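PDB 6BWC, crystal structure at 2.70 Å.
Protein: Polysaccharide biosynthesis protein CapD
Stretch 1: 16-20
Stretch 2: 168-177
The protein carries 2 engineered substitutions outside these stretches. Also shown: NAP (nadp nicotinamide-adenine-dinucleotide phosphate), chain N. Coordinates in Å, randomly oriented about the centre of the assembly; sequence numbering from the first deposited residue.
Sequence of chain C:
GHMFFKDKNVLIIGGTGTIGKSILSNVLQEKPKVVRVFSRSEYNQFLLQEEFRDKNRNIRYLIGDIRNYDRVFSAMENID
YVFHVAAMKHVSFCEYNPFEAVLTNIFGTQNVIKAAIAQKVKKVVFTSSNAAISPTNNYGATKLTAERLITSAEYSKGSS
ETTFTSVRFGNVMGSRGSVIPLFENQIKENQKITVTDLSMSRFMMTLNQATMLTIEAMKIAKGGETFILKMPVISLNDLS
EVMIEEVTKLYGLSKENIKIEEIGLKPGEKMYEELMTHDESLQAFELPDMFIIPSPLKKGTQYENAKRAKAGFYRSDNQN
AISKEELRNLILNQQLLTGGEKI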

ATOM      1  N   THR C  16      19.227   1.530  20.359  1.00 19.17           N
ATOM      2  CA  THR C  16      20.282   2.546  20.231  1.00 19.68           C
ATOM      3  C   THR C  16      20.112   3.703  21.206  1.00 19.34           C
ATOM      4  O   THR C  16      21.072   4.410  21.492  1.00 20.60           O
ATOM      5  CB  THR C  16      20.405   3.120  18.794  1.00 19.96           C
ATOM      6  OG1 THR C  16      19.128   3.546  18.297  1.00 20.20           O
ATOM      7  CG2 THR C  16      21.011   2.087  17.845  1.00 20.02           C
ATOM      8  N   GLY C  17      18.899   3.895  21.707  1.00 19.05           N
ATOM      9  CA  GLY C  17      18.598   4.998  22.622  1.00 19.44           C
ATOM     10  C   GLY C  17      18.939   4.759  24.084  1.00 19.26           C
ATOM     11  O   GLY C  17      19.508   3.730  24.433  1.00 19.24           O
ATOM     12  N   THR C  18      18.563   5.724  24.926  1.00 18.88           N
ATOM     13  CA  THR C  18      18.945   5.760  26.333  1.00 18.99           C
ATOM     14  C   THR C  18      18.501   4.507  27.100  1.00 19.23           C
ATOM     15  O   THR C  18      19.318   3.829  27.760  1.00 18.62           O
ATOM     16  CB  THR C  18      18.370   7.019  27.009  1.00 19.28           C
ATOM     17  OG1 THR C  18      19.004   8.174  26.460  1.00 19.63           O
ATOM     18  CG2 THR C  18      18.560   7.003  28.545  1.00 19.28           C
ATOM     19  N   ILE C  19      17.214   4.205  27.000  1.00 19.11           N
ATOM     20  CA  ILE C  19      16.638   3.097  27.747  1.00 19.70           C
ATOM     21  C   ILE C  19      16.900   1.749  27.066  1.00 19.75           C
ATOM     22  O   ILE C  19      17.120   0.737  27.743  1.00 19.95           O
ATOM     23  CB  ILE C  19      15.150   3.369  28.038  1.00 19.98           C
ATOM     24  CG1 ILE C  19      15.064   4.482  29.094  1.00 19.71           C
ATOM     25  CG2 ILE C  19      14.438   2.112  28.530  1.00 20.44           C
ATOM     26  CD1 ILE C  19      13.756   5.212  29.143  1.00 19.95           C
ATOM     27  N   GLY C  20      16.912   1.745  25.738  1.00 19.98           N
ATOM     28  CA  GLY C  20      17.224   0.545  24.973  1.00 19.82           C
ATOM     29  C   GLY C  20      18.636   0.012  25.129  1.00 20.15           C
ATOM     30  O   GLY C  20      18.813  -1.201  25.175  1.00 19.38           O
TER
HETATM   31  PA  NAP N 400      15.487   7.625  22.739  1.00 11.89           P
HETATM   32  O1A NAP N 400      16.841   7.789  23.367  1.00 11.76           O
HETATM   33  O2A NAP N 400      15.082   8.666  21.752  1.00 11.61           O
HETATM   34  O5B NAP N 400      15.362   6.183  22.074  1.00 12.48           O
HETATM   35  C5B NAP N 400      14.530   6.000  20.926  1.00 13.55           C
HETATM   36  C4B NAP N 400      14.928   4.713  20.212  1.00 14.05           C
HETATM   37  O4B NAP N 400      14.021   4.354  19.172  1.00 14.10           O
HETATM   38  C3B NAP N 400      16.254   4.894  19.524  1.00 14.55           C
HETATM   39  O3B NAP N 400      16.861   3.605  19.568  1.00 14.51           O
HETATM   40  C2B NAP N 400      15.864   5.319  18.132  1.00 15.21           C
HETATM   41  O2B NAP N 400      16.966   5.110  17.273  1.00 16.97           O
HETATM   42  C1B NAP N 400      14.643   4.434  17.883  1.00 14.74           C
HETATM   43  N9A NAP N 400      13.587   4.847  16.896  1.00 14.66           N
HETATM   44  C8A NAP N 400      12.941   6.039  16.735  1.00 14.92           C
HETATM   45  N7A NAP N 400      12.007   5.990  15.725  1.00 14.59           N
HETATM   46  C5A NAP N 400      12.045   4.740  15.231  1.00 14.59           C
HETATM   47  C6A NAP N 400      11.364   3.966  14.163  1.00 14.46           C
HETATM   48  N6A NAP N 400      10.416   4.511  13.387  1.00 14.61           N
HETATM   49  N1A NAP N 400      11.705   2.680  13.981  1.00 14.28           N
HETATM   50  C2A NAP N 400      12.649   2.074  14.722  1.00 14.38           C
HETATM   51  N3A NAP N 400      13.318   2.705  15.700  1.00 14.44           N
HETATM   52  C4A NAP N 400      13.073   4.004  16.002  1.00 14.58           C
HETATM   53  O3  NAP N 400      14.313   7.484  23.838  1.00 11.95           O
HETATM   54  PN  NAP N 400      14.423   6.902  25.347  1.00 11.96           P
HETATM   55  O1N NAP N 400      15.354   5.701  25.427  1.00 12.34           O
HETATM   56  O2N NAP N 400      14.582   8.056  26.289  1.00 11.96           O
HETATM   57  O5D NAP N 400      12.924   6.439  25.607  1.00 12.19           O
HETATM   58  C5D NAP N 400      12.535   5.145  25.219  1.00 12.66           C
HETATM   59  C4D NAP N 400      11.037   4.963  25.438  1.00 13.08           C
HETATM   60  O4D NAP N 400      10.726   5.429  26.758  1.00 13.12           O
HETATM   61  C3D NAP N 400      10.072   5.682  24.477  1.00 13.12           C
HETATM   62  O3D NAP N 400       9.076   4.748  24.054  1.00 13.01           O
HETATM   63  C2D NAP N 400       9.442   6.786  25.293  1.00 13.32           C
HETATM   64  O2D NAP N 400       8.083   7.041  24.924  1.00 13.21           O
HETATM   65  C1D NAP N 400       9.537   6.227  26.713  1.00 13.49           C
HETATM   66  N1N NAP N 400       9.586   7.239  27.775  1.00 13.68           N
HETATM   67  C2N NAP N 400      10.722   7.938  27.936  1.00 14.03           C
HETATM   68  C3N NAP N 400      10.884   8.912  28.905  1.00 13.84           C
HETATM   69  C7N NAP N 400      12.134   9.707  29.057  1.00 14.26           C
HETATM   70  O7N NAP N 400      12.117  10.671  29.825  1.00 14.63           O
HETATM   71  N7N NAP N 400      13.241   9.417  28.368  1.00 14.44           N
HETATM   72  C4N NAP N 400       9.768   9.175  29.847  1.00 14.01           C
HETATM   73  C5N NAP N 400       8.575   8.365  29.577  1.00 13.95           C
HETATM   74  C6N NAP N 400       8.532   7.414  28.572  1.00 13.68           C
HETATM   75  P2B NAP N 400      17.053   5.810  15.824  1.00 20.64           P
HETATM   76  O1X NAP N 400      18.505   5.515  15.500  1.00 20.66           O
HETATM   77  O2X NAP N 400      16.126   5.022  14.923  1.00 19.86           O
HETATM   78  O3X NAP N 400      16.666   7.297  16.013  1.00 20.55           O
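Stretch 2 (168-177) RFGNVMGSRG

The two stretches make a small mixed contact, one backbone-to-side-chain hydrogen bond beside a patch of apolar side chains, and both bind the same NADP. The surface buried between them is 305 Å², summed over both sides, and the residues that touch lie at least 150 positions apart in sequence.

Stretch 2 runs as strand at 168-169 and 171-172, then folds through a type II beta turn from Val172 to Ser175. Gly174 has phi/psi of 82/-2, a positive phi that favours glycine. The turn is closed by Ser175 N to Val172 O at 3.2 Å and by Ser175 OG to the same Val172 O at 2.8 Å. Stretch 1 is a loop that enters a helix at Thr18, with Gly17 at the N-cap position.

The backbones come nearest where the chain leaves the turn, with Thr18 CA and Ser175 CA 5.5 Å apart. Here Thr18, whose CB points toward stretch 2 in the m rotamer, accepts a hydrogen bond from Arg176 N to Thr18 OG1, 2.9 Å long and nearly linear at 174°. Its methyl packs on Ser175, Thr18 CG2 to Ser175 CB being 3.5 Å.

Further back along stretch 2, the apolar patch centres on the tip of Ile19: Ile19 CD1 lies 3.5 Å from Phe169 CE1, oblique to the ring, and 3.7 Å from Val172 CG2.

The cofactor bridges the stretches. Thr18 N (3.1 Å, 166°) and Arg176 NE (2.8 Å, 176°) both donate to NAP O1A, so a single phosphate oxygen joins helix start and arginine. Ile19 N donates to NAP O1N at 2.9 Å. At the nicotinamide end, Val172 N donates to NAP O7N at 3.0 Å, while NAP N7N donates to Ser175 OG at 2.9 Å.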

ATOM      1  N   ARG C 168       5.359   2.079  32.608  1.00 16.11           N
ATOM      2  CA  ARG C 168       4.950   3.495  32.476  1.00 15.53           C
ATOM      3  C   ARG C 168       5.887   4.413  33.238  1.00 15.52           C
ATOM      4  O   ARG C 168       5.916   4.431  34.468  1.00 15.67           O
ATOM      5  CB  ARG C 168       3.495   3.667  32.942  1.00 15.63           C
ATOM      6  CG  ARG C 168       2.703   4.840  32.356  1.00 15.38           C
ATOM      7  CD  ARG C 168       1.363   5.009  33.101  1.00 15.31           C
ATOM      8  NE  ARG C 168       0.189   4.393  32.453  1.00 15.28           N
ATOM      9  CZ  ARG C 168      -1.055   4.356  32.959  1.00 15.40           C
ATOM     10  NH1 ARG C 168      -1.342   4.872  34.147  1.00 16.05           N
ATOM     11  NH2 ARG C 168      -2.043   3.802  32.278  1.00 15.26           N
ATOM     12  N   PHE C 169       6.656   5.178  32.480  1.00 15.94           N
ATOM     13  CA  PHE C 169       7.797   5.936  33.009  1.00 16.47           C
ATOM     14  C   PHE C 169       7.430   7.378  33.366  1.00 16.75           C
ATOM     15  O   PHE C 169       6.459   7.952  32.840  1.00 17.51           O
ATOM     16  CB  PHE C 169       8.936   6.041  31.955  1.00 16.06           C
ATOM     17  CG  PHE C 169       9.558   4.733  31.507  1.00 15.59           C
ATOM     18  CD1 PHE C 169      10.126   4.655  30.241  1.00 15.72           C
ATOM     19  CD2 PHE C 169       9.618   3.611  32.320  1.00 15.56           C
ATOM     20  CE1 PHE C 169      10.735   3.493  29.790  1.00 15.79           C
ATOM     21  CE2 PHE C 169      10.229   2.444  31.874  1.00 15.67           C
ATOM     22  CZ  PHE C 169      10.781   2.383  30.602  1.00 15.79           C
ATOM     23  N   GLY C 170       8.264   7.973  34.213  1.00 16.23           N
ATOM     24  CA  GLY C 170       8.369   9.428  34.297  1.00 16.02           C
ATOM     25  C   GLY C 170       9.732   9.862  33.826  1.00 15.63           C
ATOM     26  O   GLY C 170      10.522   9.048  33.387  1.00 15.41           O
ATOM     27  N   ASN C 171      10.013  11.151  33.935  1.00 15.59           N
ATOM     28  CA  ASN C 171      11.169  11.726  33.267  1.00 15.76           C
ATOM     29  C   ASN C 171      12.408  10.961  33.617  1.00 15.80           C
ATOM     30  O   ASN C 171      12.780  10.925  34.764  1.00 15.57           O
ATOM     31  CB  ASN C 171      11.355  13.203  33.627  1.00 15.69           C
ATOM     32  CG  ASN C 171      10.205  14.053  33.153  1.00 15.83           C
ATOM     33  OD1 ASN C 171       9.043  13.743  33.432  1.00 16.10           O
ATOM     34  ND2 ASN C 171      10.508  15.115  32.430  1.00 15.93           N
ATOM     35  N   VAL C 172      13.041  10.354  32.623  1.00 17.01           N
ATOM     36  CA  VAL C 172      14.224   9.520  32.848  1.00 18.05           C
ATOM     37  C   VAL C 172      15.445  10.402  32.763  1.00 19.05           C
ATOM     38  O   VAL C 172      15.757  10.914  31.703  1.00 19.52           O
ATOM     39  CB  VAL C 172      14.325   8.358  31.846  1.00 17.88           C
ATOM     40  CG1 VAL C 172      15.449   7.403  32.250  1.00 17.73           C
ATOM     41  CG2 VAL C 172      12.997   7.606  31.798  1.00 17.91           C
ATOM     42  N   MET C 173      16.154  10.528  33.882  1.00 20.95           N
ATOM     43  CA  MET C 173      17.196  11.560  34.040  1.00 22.99           C
ATOM     44  C   MET C 173      18.471  11.368  33.192  1.00 23.06           C
ATOM     45  O   MET C 173      19.135  10.318  33.236  1.00 23.09           O
ATOM     46  CB  MET C 173      17.600  11.684  35.496  1.00 23.79           C
ATOM     47  CG  MET C 173      16.426  11.871  36.408  1.00 24.66           C
ATOM     48  SD  MET C 173      16.912  12.552  37.992  1.00 27.35           S
ATOM     49  CE  MET C 173      15.716  11.623  38.958  1.00 27.16           C
ATOM     50  N   GLY C 174      18.809  12.419  32.444  1.00 23.21           N
ATOM     51  CA  GLY C 174      19.939  12.404  31.518  1.00 22.52           C
ATOM     52  C   GLY C 174      19.653  11.764  30.175  1.00 21.61           C
ATOM     53  O   GLY C 174      20.538  11.767  29.298  1.00 22.09           O
ATOM     54  N   SER C 175      18.431  11.243  29.996  1.00 20.32           N
ATOM     55  CA  SER C 175      18.051  10.572  28.762  1.00 19.77           C
ATOM     56  C   SER C 175      18.097  11.548  27.592  1.00 20.01           C
ATOM     57  O   SER C 175      17.798  12.736  27.762  1.00 18.87           O
ATOM     58  CB  SER C 175      16.651   9.972  28.876  1.00 19.15           C
ATOM     59  OG  SER C 175      15.660  10.986  28.894  1.00 18.19           O
ATOM     60  N   ARG C 176      18.484  11.030  26.424  1.00 20.07           N
ATOM     61  CA  ARG C 176      18.685  11.840  25.213  1.00 20.58           C
ATOM     62  C   ARG C 176      17.673  12.990  24.968  1.00 20.39           C
ATOM     63  O   ARG C 176      16.484  12.755  24.793  1.00 20.57           O
ATOM     64  CB  ARG C 176      18.728  10.923  23.986  1.00 20.83           C
ATOM     65  CG  ARG C 176      20.137  10.516  23.583  1.00 21.53           C
ATOM     66  CD  ARG C 176      20.168   9.192  22.829  1.00 21.66           C
ATOM     67  NE  ARG C 176      18.977   8.940  21.995  1.00 22.20           N
ATOM     68  CZ  ARG C 176      18.858   9.203  20.687  1.00 22.12           C
ATOM     69  NH1 ARG C 176      19.852   9.765  19.991  1.00 21.91           N
ATOM     70  NH2 ARG C 176      17.726   8.884  20.062  1.00 21.44           N
ATOM     71  N   GLY C 177      18.170  14.224  24.941  1.00 20.30           N
ATOM     72  CA  GLY C 177      17.363  15.378  24.571  1.00 19.86           C
ATOM     73  C   GLY C 177      16.537  15.920  25.702  1.00 20.02           C
ATOM     74  O   GLY C 177      15.530  16.565  25.475  1.00 19.97           O
TER